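Local coordinates for 4-hydroxy-3-methylbut-2-enyl diphosphate reductase, apicoplast (Plasmodium falciparum, PDB 4N7B), which catalyses the last step of the MEP pathway, reducing 4-hydroxy-3-methylbut-2-enyl diphosphate to isopentenyl and dimethylallyl diphosphate with an iron-sulfur cluster, at residues E242-L247 against K524-M529; F230-S235 against P518-P523; A422-C427 against Q452-P457; N476-T481 against F503-Q508. All blocks are in the same frame, centred on the assembly; numbering follows the deposited sequence.

Contact 1: residues E242-L247 against K524-M529; sequences EECLKL and KNFLHM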
# COMPACT_ATOMS: atom_id res chain seq x y z
N GLU A 242 -10.10 6.19 -13.87
CA GLU A 242 -10.32 7.41 -14.64
C GLU A 242 -10.60 7.09 -16.11
O GLU A 242 -11.39 7.76 -16.79
CB GLU A 242 -9.11 8.33 -14.52
CG GLU A 242 -9.18 9.30 -13.34
CD GLU A 242 -7.83 9.92 -13.00
OE1 GLU A 242 -6.83 9.58 -13.68
OE2 GLU A 242 -7.76 10.73 -12.05
N GLU A 243 -9.96 6.05 -16.60
CA GLU A 243 -10.02 5.73 -18.01
C GLU A 243 -11.33 4.98 -18.31
O GLU A 243 -11.88 5.10 -19.41
CB GLU A 243 -8.78 4.94 -18.41
CG GLU A 243 -8.54 4.89 -19.90
CD GLU A 243 -8.11 6.22 -20.45
OE1 GLU A 243 -7.36 6.94 -19.75
OE2 GLU A 243 -8.53 6.54 -21.57
N CYS A 244 -11.83 4.24 -17.33
CA CYS A 244 -13.13 3.58 -17.44
C CYS A 244 -14.23 4.61 -17.46
O CYS A 244 -15.21 4.49 -18.20
CB CYS A 244 -13.34 2.65 -16.25
SG CYS A 244 -12.51 1.05 -16.40
N LEU A 245 -14.07 5.64 -16.64
CA LEU A 245 -15.03 6.73 -16.58
C LEU A 245 -15.11 7.49 -17.90
O LEU A 245 -16.17 8.00 -18.25
CB LEU A 245 -14.68 7.68 -15.44
CG LEU A 245 -15.00 7.13 -14.05
CD1 LEU A 245 -14.30 7.95 -12.98
CD2 LEU A 245 -16.51 7.14 -13.83
N LYS A 246 -14.00 7.57 -18.62
CA LYS A 246 -13.98 8.24 -19.92
C LYS A 246 -14.73 7.42 -20.96
O LYS A 246 -15.48 7.95 -21.77
CB LYS A 246 -12.54 8.49 -20.39
CG LYS A 246 -11.91 9.71 -19.74
CD LYS A 246 -10.40 9.80 -19.98
CE LYS A 246 -9.72 10.67 -18.90
NZ LYS A 246 -8.24 10.53 -18.88
N LEU A 247 -14.53 6.11 -20.91
CA LEU A 247 -15.13 5.23 -21.90
C LEU A 247 -16.60 5.01 -21.64
O LEU A 247 -17.44 5.37 -22.45
CB LEU A 247 -14.41 3.88 -21.93
CG LEU A 247 -12.97 3.91 -22.43
CD1 LEU A 247 -12.49 2.48 -22.62
CD2 LEU A 247 -12.82 4.72 -23.72
N LYS A 524 -4.68 -5.54 -19.31
CA LYS A 524 -4.65 -5.77 -20.74
C LYS A 524 -6.03 -5.82 -21.39
O LYS A 524 -6.19 -5.39 -22.53
CB LYS A 524 -3.84 -7.03 -21.06
CG LYS A 524 -2.36 -6.79 -20.82
CD LYS A 524 -1.50 -8.00 -21.11
CE LYS A 524 -0.08 -7.80 -20.55
NZ LYS A 524 0.90 -8.72 -21.18
N ASN A 525 -7.03 -6.34 -20.68
CA ASN A 525 -8.36 -6.44 -21.27
C ASN A 525 -8.92 -5.04 -21.42
O ASN A 525 -9.58 -4.71 -22.41
CB ASN A 525 -9.28 -7.30 -20.42
CG ASN A 525 -9.51 -6.70 -19.06
OD1 ASN A 525 -8.69 -5.92 -18.58
ND2 ASN A 525 -10.61 -7.07 -18.42
N PHE A 526 -8.64 -4.21 -20.44
CA PHE A 526 -9.07 -2.83 -20.46
C PHE A 526 -8.41 -2.07 -21.60
O PHE A 526 -9.05 -1.25 -22.26
CB PHE A 526 -8.72 -2.20 -19.13
CG PHE A 526 -9.06 -0.76 -19.06
CD1 PHE A 526 -10.30 -0.32 -19.49
CD2 PHE A 526 -8.16 0.15 -18.56
CE1 PHE A 526 -10.63 1.00 -19.43
CE2 PHE A 526 -8.48 1.48 -18.49
CZ PHE A 526 -9.73 1.91 -18.93
N LEU A 527 -7.13 -2.34 -21.85
CA LEU A 527 -6.42 -1.73 -22.97
C LEU A 527 -7.05 -2.14 -24.30
O LEU A 527 -7.18 -1.33 -25.20
CB LEU A 527 -4.95 -2.15 -22.97
CG LEU A 527 -4.03 -1.44 -21.98
CD1 LEU A 527 -2.66 -2.10 -21.98
CD2 LEU A 527 -3.91 0.03 -22.35
N HIS A 528 -7.42 -3.41 -24.41
CA HIS A 528 -8.04 -3.91 -25.63
C HIS A 528 -9.31 -3.12 -25.95
O HIS A 528 -9.55 -2.74 -27.10
CB HIS A 528 -8.38 -5.40 -25.51
CG HIS A 528 -8.82 -6.02 -26.80
ND1 HIS A 528 -7.93 -6.33 -27.82
CD2 HIS A 528 -10.04 -6.38 -27.25
CE1 HIS A 528 -8.60 -6.87 -28.83
NE2 HIS A 528 -9.88 -6.90 -28.51
N MET A 529 -10.11 -2.88 -24.91
CA MET A 529 -11.34 -2.11 -25.06
C MET A 529 -11.01 -0.75 -25.66
O MET A 529 -11.56 -0.36 -26.70
CB MET A 529 -12.01 -1.91 -23.71
CG MET A 529 -12.46 -3.21 -23.06
SD MET A 529 -13.19 -2.97 -21.43
CE MET A 529 -13.15 -4.63 -20.78

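Contact 2: residues F230-S235 against P518-P523; sequences FCKGVS and PKWKLP. With F3S (Fe3-s4 cluster), chain B.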
# COMPACT_ATOMS: atom_id res chain seq x y z
N PHE A 230 3.03 8.88 -4.54
CA PHE A 230 2.47 7.83 -5.41
C PHE A 230 3.50 6.78 -5.82
O PHE A 230 4.59 7.09 -6.31
CB PHE A 230 1.85 8.43 -6.67
CG PHE A 230 0.43 8.95 -6.50
CD1 PHE A 230 -0.15 9.04 -5.24
CD2 PHE A 230 -0.31 9.35 -7.60
CE1 PHE A 230 -1.44 9.52 -5.09
CE2 PHE A 230 -1.61 9.82 -7.46
CZ PHE A 230 -2.17 9.91 -6.21
N CYS A 231 3.15 5.51 -5.63
CA CYS A 231 3.90 4.41 -6.23
C CYS A 231 3.23 4.13 -7.57
O CYS A 231 2.20 4.73 -7.92
CB CYS A 231 3.82 3.18 -5.32
SG CYS A 231 2.11 2.60 -5.16
N LYS A 232 3.80 3.19 -8.31
CA LYS A 232 3.23 2.84 -9.60
C LYS A 232 1.92 2.04 -9.49
O LYS A 232 1.05 2.15 -10.35
CB LYS A 232 4.25 2.07 -10.42
CG LYS A 232 3.86 1.85 -11.89
CD LYS A 232 3.68 3.15 -12.63
CE LYS A 232 3.40 2.91 -14.12
NZ LYS A 232 3.16 4.20 -14.84
N GLY A 233 1.76 1.24 -8.43
CA GLY A 233 0.54 0.47 -8.28
C GLY A 233 -0.63 1.41 -8.10
O GLY A 233 -1.73 1.21 -8.63
N VAL A 234 -0.39 2.47 -7.35
CA VAL A 234 -1.43 3.45 -7.08
C VAL A 234 -1.74 4.26 -8.32
O VAL A 234 -2.91 4.42 -8.67
CB VAL A 234 -1.02 4.37 -5.89
CG1 VAL A 234 -1.79 5.68 -5.90
CG2 VAL A 234 -1.26 3.61 -4.56
N SER A 235 -0.72 4.75 -9.03
CA SER A 235 -1.01 5.58 -10.21
C SER A 235 -1.73 4.73 -11.26
O SER A 235 -2.69 5.17 -11.87
CB SER A 235 0.25 6.24 -10.78
OG SER A 235 1.23 5.27 -11.10
N PRO A 518 8.53 1.27 -12.07
CA PRO A 518 8.15 0.21 -13.01
C PRO A 518 7.34 0.77 -14.17
O PRO A 518 6.62 1.75 -14.02
CB PRO A 518 7.26 -0.70 -12.17
CG PRO A 518 7.68 -0.46 -10.77
CD PRO A 518 8.08 0.98 -10.70
N LYS A 519 7.47 0.12 -15.32
CA LYS A 519 6.78 0.54 -16.52
C LYS A 519 5.54 -0.31 -16.74
O LYS A 519 5.26 -0.77 -17.83
CB LYS A 519 7.74 0.44 -17.70
CG LYS A 519 8.63 1.66 -17.76
CD LYS A 519 10.04 1.32 -18.21
CE LYS A 519 10.90 2.59 -18.25
NZ LYS A 519 10.24 3.69 -19.01
N TRP A 520 4.76 -0.50 -15.69
CA TRP A 520 3.53 -1.25 -15.84
C TRP A 520 2.54 -0.50 -16.74
O TRP A 520 2.42 0.71 -16.68
CB TRP A 520 2.92 -1.50 -14.47
CG TRP A 520 3.86 -2.20 -13.51
CD1 TRP A 520 4.92 -3.01 -13.84
CD2 TRP A 520 3.84 -2.12 -12.09
NE1 TRP A 520 5.54 -3.45 -12.69
CE2 TRP A 520 4.89 -2.93 -11.60
CE3 TRP A 520 3.01 -1.47 -11.17
CZ2 TRP A 520 5.16 -3.08 -10.25
CZ3 TRP A 520 3.27 -1.62 -9.81
CH2 TRP A 520 4.34 -2.43 -9.37
N LYS A 521 1.84 -1.24 -17.59
CA LYS A 521 0.76 -0.68 -18.38
C LYS A 521 -0.56 -0.97 -17.66
O LYS A 521 -0.58 -1.68 -16.67
CB LYS A 521 0.76 -1.31 -19.77
CG LYS A 521 1.93 -0.87 -20.64
CD LYS A 521 1.79 -1.41 -22.06
CE LYS A 521 2.48 -0.50 -23.09
NZ LYS A 521 3.96 -0.70 -23.20
N LEU A 522 -1.67 -0.43 -18.17
CA LEU A 522 -2.98 -0.74 -17.63
C LEU A 522 -3.35 -2.20 -17.89
O LEU A 522 -2.75 -2.84 -18.76
CB LEU A 522 -4.04 0.18 -18.24
CG LEU A 522 -3.83 1.67 -17.96
CD1 LEU A 522 -4.83 2.49 -18.72
CD2 LEU A 522 -3.93 1.98 -16.46
N PRO A 523 -4.33 -2.73 -17.15
CA PRO A 523 -4.81 -4.10 -17.35
C PRO A 523 -5.10 -4.38 -18.82
O PRO A 523 -5.69 -3.55 -19.49
CB PRO A 523 -6.09 -4.15 -16.50
CG PRO A 523 -5.83 -3.16 -15.40
CD PRO A 523 -5.07 -2.04 -16.08
FE1 F3S B . 2.15 0.47 -4.27
FE3 F3S B . 1.92 -2.03 -5.24
FE4 F3S B . 3.58 -1.45 -3.21
S1 F3S B . 0.30 -0.63 -4.70
S2 F3S B . 2.67 0.25 -2.11
S3 F3S B . 3.69 -0.75 -5.31
S4 F3S B . 2.35 -3.26 -3.44

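Contact 3: residues A422-C427 against Q452-P457; sequences ALNKIC and QIRNVP. With SO4 (sulfate ion), chain D.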
# COMPACT_ATOMS: atom_id res chain seq x y z
N ALA A 422 14.50 5.83 2.90
CA ALA A 422 14.91 7.22 2.74
C ALA A 422 14.61 8.01 4.02
O ALA A 422 15.44 8.76 4.52
CB ALA A 422 14.22 7.83 1.56
N LEU A 423 13.41 7.82 4.55
CA LEU A 423 13.01 8.50 5.79
C LEU A 423 13.94 8.10 6.95
O LEU A 423 14.38 8.96 7.74
CB LEU A 423 11.57 8.13 6.12
CG LEU A 423 11.07 8.59 7.50
CD1 LEU A 423 11.14 10.11 7.60
CD2 LEU A 423 9.65 8.07 7.78
N ASN A 424 14.24 6.81 7.05
CA ASN A 424 15.10 6.31 8.12
C ASN A 424 16.47 6.97 8.12
O ASN A 424 17.04 7.20 9.18
CB ASN A 424 15.29 4.80 8.01
CG ASN A 424 14.04 4.04 8.38
OD1 ASN A 424 13.15 4.59 9.02
ND2 ASN A 424 13.97 2.77 8.00
N LYS A 425 17.00 7.26 6.93
CA LYS A 425 18.34 7.86 6.79
C LYS A 425 18.40 9.28 7.29
O LYS A 425 19.39 9.69 7.89
CB LYS A 425 18.78 7.88 5.33
CG LYS A 425 19.82 6.85 4.99
CD LYS A 425 19.94 6.71 3.47
CE LYS A 425 20.17 5.27 3.08
NZ LYS A 425 20.25 5.13 1.60
N ILE A 426 17.34 10.04 7.03
CA ILE A 426 17.32 11.46 7.35
C ILE A 426 16.63 11.80 8.68
O ILE A 426 17.01 12.77 9.32
CB ILE A 426 16.69 12.31 6.21
CG1 ILE A 426 16.88 13.80 6.46
CG2 ILE A 426 15.21 12.04 6.11
CD1 ILE A 426 18.33 14.22 6.65
N CYS A 427 15.63 11.01 9.12
CA CYS A 427 14.81 11.44 10.26
C CYS A 427 15.66 11.74 11.52
O CYS A 427 15.29 12.59 12.31
CB CYS A 427 13.69 10.43 10.58
SG CYS A 427 14.31 8.88 11.23
N GLN A 452 9.50 6.82 14.65
CA GLN A 452 9.36 6.79 16.11
C GLN A 452 10.30 5.80 16.77
O GLN A 452 10.89 6.12 17.82
CB GLN A 452 7.93 6.46 16.51
CG GLN A 452 6.93 7.53 16.15
CD GLN A 452 5.51 7.06 16.37
OE1 GLN A 452 5.14 5.97 15.95
NE2 GLN A 452 4.73 7.86 17.07
N ILE A 453 10.44 4.60 16.22
CA ILE A 453 11.34 3.62 16.85
C ILE A 453 12.80 4.05 16.67
O ILE A 453 13.71 3.46 17.26
CB ILE A 453 11.13 2.19 16.32
CG1 ILE A 453 11.40 2.13 14.82
CG2 ILE A 453 9.71 1.74 16.56
CD1 ILE A 453 11.37 0.71 14.30
N ARG A 454 13.00 5.09 15.86
CA ARG A 454 14.33 5.71 15.74
C ARG A 454 14.40 6.99 16.61
O ARG A 454 15.30 7.82 16.48
CB ARG A 454 14.68 5.95 14.27
CG ARG A 454 15.51 4.81 13.67
CD ARG A 454 15.43 4.71 12.06
NE ARG A 454 14.27 3.89 11.80
CZ ARG A 454 14.27 2.63 11.40
NH1 ARG A 454 15.38 1.99 11.08
NH2 ARG A 454 13.10 2.01 11.29
N ASN A 455 13.44 7.11 17.54
CA ASN A 455 13.42 8.16 18.55
C ASN A 455 13.12 9.56 18.01
O ASN A 455 13.34 10.55 18.70
CB ASN A 455 14.72 8.17 19.34
CG ASN A 455 14.97 6.86 20.04
OD1 ASN A 455 14.04 6.15 20.41
ND2 ASN A 455 16.23 6.52 20.21
N VAL A 456 12.59 9.67 16.81
CA VAL A 456 12.12 10.99 16.39
C VAL A 456 10.60 11.03 16.24
O VAL A 456 10.00 10.27 15.48
CB VAL A 456 12.94 11.57 15.19
CG1 VAL A 456 13.93 10.56 14.69
CG2 VAL A 456 12.06 12.14 14.10
N PRO A 457 9.97 11.91 17.02
CA PRO A 457 8.51 12.03 17.06
C PRO A 457 7.96 12.22 15.66
O PRO A 457 8.60 12.84 14.82
CB PRO A 457 8.29 13.29 17.90
CG PRO A 457 9.53 13.45 18.71
CD PRO A 457 10.64 12.91 17.87
S SO4 D . 18.88 2.17 10.47
O1 SO4 D . 20.27 2.12 10.00
O2 SO4 D . 18.46 3.56 10.60
O3 SO4 D . 18.02 1.48 9.51
O4 SO4 D . 18.79 1.50 11.77

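Contact 4: residues N476-T481 against F503-Q508; sequences NKIALT and FNYTLQ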
# COMPACT_ATOMS: atom_id res chain seq x y z
N ASN A 476 13.06 22.85 14.89
CA ASN A 476 13.88 23.54 13.90
C ASN A 476 14.11 22.70 12.66
O ASN A 476 14.30 23.24 11.58
CB ASN A 476 15.22 23.91 14.53
CG ASN A 476 15.06 24.84 15.72
OD1 ASN A 476 14.27 25.79 15.67
ND2 ASN A 476 15.79 24.58 16.78
N LYS A 477 14.13 21.39 12.81
CA LYS A 477 14.32 20.53 11.64
C LYS A 477 13.20 19.51 11.50
O LYS A 477 12.92 18.74 12.41
CB LYS A 477 15.68 19.84 11.71
CG LYS A 477 16.81 20.81 11.97
CD LYS A 477 18.10 20.38 11.31
CE LYS A 477 19.31 21.03 11.98
NZ LYS A 477 19.10 22.48 12.25
N ILE A 478 12.60 19.51 10.32
CA ILE A 478 11.50 18.63 9.99
C ILE A 478 11.83 17.73 8.79
O ILE A 478 12.33 18.18 7.75
CB ILE A 478 10.28 19.46 9.63
CG1 ILE A 478 9.86 20.27 10.84
CG2 ILE A 478 9.15 18.59 9.10
CD1 ILE A 478 8.84 21.33 10.52
N ALA A 479 11.55 16.45 8.96
CA ALA A 479 11.63 15.48 7.90
C ALA A 479 10.22 15.38 7.29
O ALA A 479 9.27 15.06 8.02
CB ALA A 479 12.05 14.14 8.48
N LEU A 480 10.06 15.69 6.00
CA LEU A 480 8.72 15.64 5.42
C LEU A 480 8.65 14.59 4.31
O LEU A 480 9.42 14.65 3.35
CB LEU A 480 8.31 17.00 4.88
CG LEU A 480 7.01 17.07 4.08
CD1 LEU A 480 5.79 16.80 4.96
CD2 LEU A 480 6.88 18.44 3.41
N THR A 481 7.75 13.62 4.46
CA THR A 481 7.54 12.63 3.42
C THR A 481 6.05 12.32 3.24
O THR A 481 5.21 12.97 3.85
CB THR A 481 8.31 11.34 3.68
OG1 THR A 481 8.20 10.50 2.53
CG2 THR A 481 7.77 10.62 4.86
N PHE A 503 6.67 30.68 9.39
CA PHE A 503 7.48 29.55 9.86
C PHE A 503 8.89 29.57 9.32
O PHE A 503 9.85 29.36 10.07
CB PHE A 503 6.76 28.25 9.51
CG PHE A 503 5.41 28.13 10.16
CD1 PHE A 503 5.30 28.03 11.54
CD2 PHE A 503 4.25 28.19 9.41
CE1 PHE A 503 4.07 27.96 12.15
CE2 PHE A 503 3.01 28.12 10.02
CZ PHE A 503 2.92 28.00 11.38
N ASN A 504 9.03 29.84 8.03
CA ASN A 504 10.33 30.07 7.41
C ASN A 504 11.35 28.95 7.62
O ASN A 504 12.53 29.23 7.82
CB ASN A 504 10.92 31.39 7.91
CG ASN A 504 10.09 32.57 7.49
OD1 ASN A 504 9.71 32.70 6.33
ND2 ASN A 504 9.81 33.46 8.44
N TYR A 505 10.91 27.70 7.53
CA TYR A 505 11.85 26.59 7.45
C TYR A 505 12.55 26.69 6.09
O TYR A 505 11.90 26.87 5.07
CB TYR A 505 11.13 25.24 7.58
CG TYR A 505 10.60 24.96 8.99
CD1 TYR A 505 9.32 25.35 9.38
CD2 TYR A 505 11.38 24.32 9.93
CE1 TYR A 505 8.84 25.12 10.67
CE2 TYR A 505 10.91 24.08 11.23
CZ TYR A 505 9.64 24.48 11.59
OH TYR A 505 9.18 24.23 12.87
N THR A 506 13.88 26.57 6.09
CA THR A 506 14.62 26.61 4.82
C THR A 506 14.46 25.27 4.11
O THR A 506 14.69 24.21 4.70
CB THR A 506 16.12 26.90 5.02
OG1 THR A 506 16.28 28.21 5.55
CG2 THR A 506 16.86 26.81 3.68
N LEU A 507 14.06 25.32 2.85
CA LEU A 507 13.81 24.10 2.10
C LEU A 507 15.10 23.43 1.64
O LEU A 507 15.98 24.07 1.04
CB LEU A 507 12.91 24.42 0.91
CG LEU A 507 12.52 23.25 0.01
CD1 LEU A 507 11.85 22.16 0.81
CD2 LEU A 507 11.59 23.75 -1.07
N GLN A 508 15.22 22.14 1.93
CA GLN A 508 16.29 21.32 1.39
C GLN A 508 15.71 20.00 0.89
O GLN A 508 14.76 19.47 1.46
CB GLN A 508 17.37 21.07 2.44
CG GLN A 508 18.23 22.29 2.73
CD GLN A 508 18.90 22.84 1.48
OE1 GLN A 508 19.76 22.19 0.89
NE2 GLN A 508 18.51 24.05 1.08

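Contact 1: residues E242-L247 against K524-M529
F526 reaches across from the C-terminal helix and meets E243, C244 and L247 with the far end of its ring. Its CG is anti to the backbone N (chi1 177°), which sends the ring out from its own helix toward 242-247. E243 stands at the ring edge, near the ring plane. Its CB lies 3.2 Å from F526 CZ, and its CG touches the same corner. The two side chains cross at about a right angle. A bend in the E243 chain turns its carboxylate away from F526, and CB and CG do the touching. Its OE1 makes a long salt bridge with K246 NZ, at 3.8 Å. C244 comes in obliquely. Its SG is 4.1 Å from the centroid of the F526 ring and 32° off the ring normal, a sulfur-aromatic contact. L247 adds CD1, 4.0 Å from F526 CE1. The two short helix segments run in the same general direction, their axes 31° apart and 11.3 Å from each other at closest approach. F526 spans much of this gap. I311 touches both C244 and F526, and the two helices meet over its strand, 309-312. No hydrogen bond joins the segments. The chemistry is that of an apolar seam: one aromatic ring is held by side-chain carbon and sulfur, while the charged groups of E243 and K246 are kept to one side.

Contact 2: residues F230-S235 against P518-P523
K232 and W520 pack side by side next to the iron-sulfur cluster, their side chains running past each other in opposite directions. This is the tight part of the contact. K232 CG sits 3.5 Å from W520 CE3, in an oblique approach to the indole. The K232 chain has CG anti to its backbone N (chi1 -170°) and bends at chi2, which leads its methylenes along the 518-520 backbone. Its CE passes 3.4 Å from P518 O. G233 meets the edge of the indole: its N is 3.5 Å from W520 CZ3. G233 has no side chain, and its CA lies 3.8 Å from sulfide S1 of the cluster. Sulfide S3 also lies at the indole edge. P518 CB lies over the rim of one face of the W520 ring, and P518 CD touches K232 CB. The other side is looser. K232 NZ stays 4.0 Å from W520 O and makes no hydrogen bond to this segment. K519 and K521 point away from the helix and are exposed. C231 is the N-cap of helix 232-247. Its SG binds FE1 of the cluster at 2.3 Å and accepts from V234 N over 3.3 Å, at an N-H...S angle of 154°. That bond would be expected to draw charge from the thiolate. W520 also touches C315, a second cluster ligand. Segment 518-523 thus lines one side of the cluster site of this IspH family enzyme, which holds a [3Fe-4S] cluster here and where a helix N-terminus presents a cysteine to iron.

Contact 3: residues A422-C427 against Q452-P457
The amide of N424 lies stacked on the guanidinium of R454 without a hydrogen bond between them. The two planes are 21° apart. N424 OD1 sits over one face, 2.9 Å above the plane and toward its rim. It is 3.1 Å from R454 NE, but the angle is too poor for a bond. N424 ND2 likewise lies over the group, 3.4 Å from R454 CZ. The polar partners of R454 lie in other directions. NH2 forms a salt bridge with D388, and NE donates to S450 O in helix 442-452. At the edge of the guanidinium, NH1 comes 3.1 Å from O3 of a sulfate that probably came from the crystallisation liquor. Its hydrogen bond to O2 is weak. The R454 chain bends at chi3 (-86°), which turns the flat group across the N424 amide. The bonds to D388 and S450 hold the rotation of the guanidinium, with N424 over one face.

Next to this pair the side chains of C427 and V456 meet through apolar atoms. C427 SG lies 3.9 Å from V456 CG1. The same methyl also approaches the backbone, 3.4 Å from C427 O. T433 of strand 432-436 touches both C427 and V456. The segment 452-457 itself is a helix ending. N455 has positive phi and is the C-prime residue of a Schellman motif. Its N bonds to Q452 O, and V456 N bonds to S451 O. The contact therefore joins the C-terminal part of helix 414-427 to a Schellman-capped turn leading into strand 458-461, an outermost strand of the five-stranded parallel sheet.

Contact 4: residues N476-T481 against F503-Q508
This contact belongs to the five-stranded parallel sheet of the LytB fold, where strands 477-482 and 506-511 flank strand 221-226. They are not direct neighbours. I478 and Y505 meet across the strand between them, and L222 of that strand touches both. The main contact is CH-pi. I478 CD1 lies over one face of the Y505 ring, 3.6 Å from its centroid and 21° off the ring normal. The closest ring atom is CZ, 3.4 Å from I478 CD1. The two side chains cross at about a right angle. I478 has CG1 anti to its carbonyl carbon (chi1 -63°) and an extended chi2, and this carries CD1 out to the ring. Helix 488-499 adds L498 against Y505. K220 makes a cation-pi contact with the same ring, just before strand 221-226. No hydrogen bond links the two segments. The polar end of Y505 is satisfied nearby, since its OH is hydrogen-bonded to V475 O, one residue before N476. This bond ties the tyrosine to the residues just before strand 477-482. At the ring edge, N476 O lies near the ring plane, 3.5 Å from Y505 CE2.

How the contacts relate
From the N terminus, strand 221-226 leads to 230-235 and then 242-247, both on helix 232-247. Contacts 2 and 1 bring the C-terminal loop 518-523 and helix 524-533 back to that helix, closing two long loops that cross. They also touch, through L527 CD1 and L522 O, 3.3 Å apart. Contacts 3 and 4 each close a short loop. Both are nested inside the long loops and follow one another in series. Contact 3 joins helix 414-427 to the turn before strand 458-461. Contact 4 joins the start of strand 477-482 to the residue just before strand 506-511, in the same sheet. Contacts 3 and 4 touch where L423 and C427 pack on A479.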